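Local coordinates for protein PatF (Prochloron didemni, PDB 4BG2) that belongs to the prenyltransferase-like proteins of cyanobactin pathways and is probably tied to patellamide production, though its own catalytic role is not firmly established, at residues A[81-86]-A[117-122]. Residues are numbered along the deposited sequence; the frame is centred on the assembly and turned at random.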
ATOM      1  N   THR A  81      -9.937  -1.482 -14.901  1.00 31.22           N
ATOM      2  CA  THR A  81     -10.780  -2.618 -15.206  1.00 32.88           C
ATOM      3  C   THR A  81     -10.526  -3.743 -14.218  1.00 30.71           C
ATOM      4  O   THR A  81     -11.444  -4.418 -13.804  1.00 29.37           O
ATOM      5  CB  THR A  81     -10.565  -3.116 -16.634  1.00 35.06           C
ATOM      6  OG1 THR A  81      -9.170  -3.404 -16.832  1.00 36.84           O
ATOM      7  CG2 THR A  81     -11.023  -2.070 -17.615  1.00 36.49           C
ATOM      8  N   HIS A  82      -9.273  -3.918 -13.813  1.00 30.95           N
ATOM      9  CA  HIS A  82      -8.937  -4.944 -12.823  1.00 29.40           C
ATOM     10  C   HIS A  82      -9.605  -4.677 -11.488  1.00 26.34           C
ATOM     11  O   HIS A  82     -10.083  -5.594 -10.825  1.00 26.02           O
ATOM     12  CB  HIS A  82      -7.405  -5.054 -12.658  1.00 30.30           C
ATOM     13  CG  HIS A  82      -6.714  -5.489 -13.910  1.00 31.41           C
ATOM     14  ND1 HIS A  82      -6.959  -6.708 -14.504  1.00 34.39           N
ATOM     15  CD2 HIS A  82      -5.843  -4.846 -14.720  1.00 32.13           C
ATOM     16  CE1 HIS A  82      -6.246  -6.809 -15.610  1.00 34.67           C
ATOM     17  NE2 HIS A  82      -5.553  -5.694 -15.757  1.00 33.80           N
ATOM     18  N   ALA A  83      -9.627  -3.418 -11.085  1.00 25.23           N
ATOM     19  CA  ALA A  83     -10.253  -3.028  -9.832  1.00 25.13           C
ATOM     20  C   ALA A  83     -11.748  -3.287  -9.870  1.00 27.11           C
ATOM     21  O   ALA A  83     -12.311  -3.908  -8.969  1.00 26.55           O
ATOM     22  CB  ALA A  83      -9.997  -1.561  -9.559  1.00 26.02           C
ATOM     23  N   PHE A  84     -12.396  -2.813 -10.919  1.00 28.94           N
ATOM     24  CA  PHE A  84     -13.846  -2.983 -11.044  1.00 31.07           C
ATOM     25  C   PHE A  84     -14.246  -4.445 -11.118  1.00 32.26           C
ATOM     26  O   PHE A  84     -15.206  -4.832 -10.485  1.00 33.64           O
ATOM     27  CB  PHE A  84     -14.391  -2.187 -12.237  1.00 32.89           C
ATOM     28  CG  PHE A  84     -14.271  -0.686 -12.068  1.00 33.41           C
ATOM     29  CD1 PHE A  84     -14.670  -0.056 -10.898  1.00 33.59           C
ATOM     30  CD2 PHE A  84     -13.771   0.092 -13.084  1.00 35.90           C
ATOM     31  CE1 PHE A  84     -14.581   1.316 -10.750  1.00 33.86           C
ATOM     32  CE2 PHE A  84     -13.687   1.468 -12.952  1.00 35.98           C
ATOM     33  CZ  PHE A  84     -14.071   2.079 -11.779  1.00 35.01           C
ATOM     34  N   LYS A  85     -13.523  -5.259 -11.886  1.00 33.96           N
ATOM     35  CA  LYS A  85     -13.786  -6.709 -11.917  1.00 35.98           C
ATOM     36  C   LYS A  85     -13.697  -7.335 -10.541  1.00 32.87           C
ATOM     37  O   LYS A  85     -14.512  -8.168 -10.187  1.00 31.99           O
ATOM     38  CB  LYS A  85     -12.772  -7.441 -12.782  1.00 40.08           C
ATOM     39  CG  LYS A  85     -13.055  -7.449 -14.277  1.00 46.15           C
ATOM     40  CD  LYS A  85     -11.793  -7.929 -15.000  1.00 47.98           C
ATOM     41  CE  LYS A  85     -12.083  -8.550 -16.344  1.00 51.18           C
ATOM     42  NZ  LYS A  85     -12.881  -7.626 -17.196  1.00 54.31           N
ATOM     43  N   LEU A  86     -12.675  -6.948  -9.781  1.00 30.35           N
ATOM     44  CA  LEU A  86     -12.452  -7.503  -8.447  1.00 29.74           C
ATOM     45  C   LEU A  86     -13.582  -7.118  -7.515  1.00 28.94           C
ATOM     46  O   LEU A  86     -14.129  -7.971  -6.804  1.00 29.16           O
ATOM     47  CB  LEU A  86     -11.115  -7.019  -7.869  1.00 29.42           C
ATOM     48  CG  LEU A  86     -10.761  -7.512  -6.473  1.00 30.53           C
ATOM     49  CD1 LEU A  86     -10.666  -9.028  -6.479  1.00 32.26           C
ATOM     50  CD2 LEU A  86      -9.462  -6.874  -5.970  1.00 29.60           C
ATOM     51  N   ILE A 117      -0.101   7.104 -13.090  1.00 29.54           N
ATOM     52  CA  ILE A 117       0.655   5.967 -13.599  1.00 29.41           C
ATOM     53  C   ILE A 117      -0.245   4.749 -13.691  1.00 28.19           C
ATOM     54  O   ILE A 117      -0.349   4.120 -14.736  1.00 30.19           O
ATOM     55  CB  ILE A 117       1.871   5.617 -12.696  1.00 28.34           C
ATOM     56  CG1 ILE A 117       2.866   6.777 -12.661  1.00 29.90           C
ATOM     57  CG2 ILE A 117       2.569   4.371 -13.212  1.00 28.96           C
ATOM     58  CD1 ILE A 117       3.958   6.626 -11.616  1.00 31.13           C
ATOM     59  N   ASN A 118      -0.895   4.425 -12.590  1.00 27.44           N
ATOM     60  CA  ASN A 118      -1.741   3.244 -12.515  1.00 27.56           C
ATOM     61  C   ASN A 118      -2.521   3.263 -11.236  1.00 25.01           C
ATOM     62  O   ASN A 118      -2.350   4.155 -10.396  1.00 23.58           O
ATOM     63  CB  ASN A 118      -0.912   1.955 -12.596  1.00 29.44           C
ATOM     64  CG  ASN A 118       0.010   1.741 -11.388  1.00 30.94           C
ATOM     65  OD1 ASN A 118      -0.323   2.048 -10.246  1.00 33.03           O
ATOM     66  ND2 ASN A 118       1.147   1.139 -11.642  1.00 33.36           N
ATOM     67  N   ASN A 119      -3.371   2.268 -11.095  1.00 25.07           N
ATOM     68  CA  ASN A 119      -3.866   1.856  -9.789  1.00 24.33           C
ATOM     69  C   ASN A 119      -3.412   0.423  -9.520  1.00 24.03           C
ATOM     70  O   ASN A 119      -3.104  -0.304 -10.443  1.00 24.10           O
ATOM     71  CB  ASN A 119      -5.371   1.989  -9.698  1.00 25.03           C
ATOM     72  CG  ASN A 119      -6.100   1.043 -10.636  1.00 27.57           C
ATOM     73  OD1 ASN A 119      -6.340   1.364 -11.809  1.00 27.75           O
ATOM     74  ND2 ASN A 119      -6.442  -0.127 -10.130  1.00 27.25           N
ATOM     75  N   THR A 120      -3.337   0.056  -8.249  1.00 23.03           N
ATOM     76  CA  THR A 120      -3.037  -1.297  -7.850  1.00 25.00           C
ATOM     77  C   THR A 120      -4.351  -2.057  -7.667  1.00 26.97           C
ATOM     78  O   THR A 120      -5.438  -1.480  -7.714  1.00 27.71           O
ATOM     79  CB  THR A 120      -2.336  -1.340  -6.467  1.00 23.10           C
ATOM     80  OG1 THR A 120      -3.205  -0.786  -5.501  1.00 23.68           O
ATOM     81  CG2 THR A 120      -1.064  -0.539  -6.448  1.00 24.21           C
ATOM     82  N   ILE A 121      -4.254  -3.351  -7.413  1.00 26.27           N
ATOM     83  CA  ILE A 121      -5.346  -4.018  -6.752  1.00 24.73           C
ATOM     84  C   ILE A 121      -4.771  -4.785  -5.581  1.00 22.94           C
ATOM     85  O   ILE A 121      -3.680  -5.327  -5.641  1.00 21.19           O
ATOM     86  CB  ILE A 121      -6.158  -4.970  -7.668  1.00 25.83           C
ATOM     87  CG1 ILE A 121      -5.273  -5.953  -8.395  1.00 25.60           C
ATOM     88  CG2 ILE A 121      -6.974  -4.172  -8.685  1.00 29.50           C
ATOM     89  CD1 ILE A 121      -6.019  -7.125  -8.963  1.00 27.44           C
ATOM     90  N   GLY A 122      -5.562  -4.877  -4.537  1.00 22.73           N
ATOM     91  CA  GLY A 122      -5.121  -5.513  -3.351  1.00 23.19           C
ATOM     92  C   GLY A 122      -6.245  -5.920  -2.466  1.00 23.30           C
ATOM     93  O   GLY A 122      -7.373  -5.435  -2.606  1.00 23.42           O
TER
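Ile121 reaches from strand 116-124 against helix 79-91 with its CG2 methyl, which lies 3.7 Å from both the N and the CA of Ala83. The branch is aimed there by the first torsion: CG2 stands anti to the carbonyl carbon, while CG1 takes the place between the backbone N and the carbonyl carbon (chi1 52°). The methyl thus rests against the helix backbone itself, a closeness that suits the small Ala83, whose CB lies 4.1 Å from Ile121 CG2. His82 CB lies 4.1 Å from Ile121 CG2, while its ring leads away from the strand. One turn on, Leu86 crosses Ile121 obliquely. Leu86 CD2 comes within 4.2 Å of Ile121 CB, and leucine's branched apolar end suits this buried place. Phe37, Ala40 and Ile41 of helix 34-42 also pack on Ile121, so a branched, wholly apolar residue is apt here.

Asn119 supplies the polar neighbour, its amide offering both an acceptor and a donor. Its ND2 sits 3.9 Å from Ala83 CB and donates to Thr120 O at 2.9 Å, approaching from above the carbonyl plane with the acceptor nearly in the amide plane of Asn119. OD1 bonds to Ser79 OG in the first turn of the helix, so both ends of the buried amide are engaged and its rotation is fixed. An alanine here would probably leave the Ser79 hydroxyl and the Thr120 carbonyl without these partners and open a gap beside Ala83. The strand belongs to a closed, antiparallel ten-stranded barrel with helices packed on it, consistent with the ABBA prenyltransferase fold. No hydrogen bond joins segments 81-86 and 117-122 directly: van der Waals packing holds them, with Asn119 adding a polar tie to the helix start.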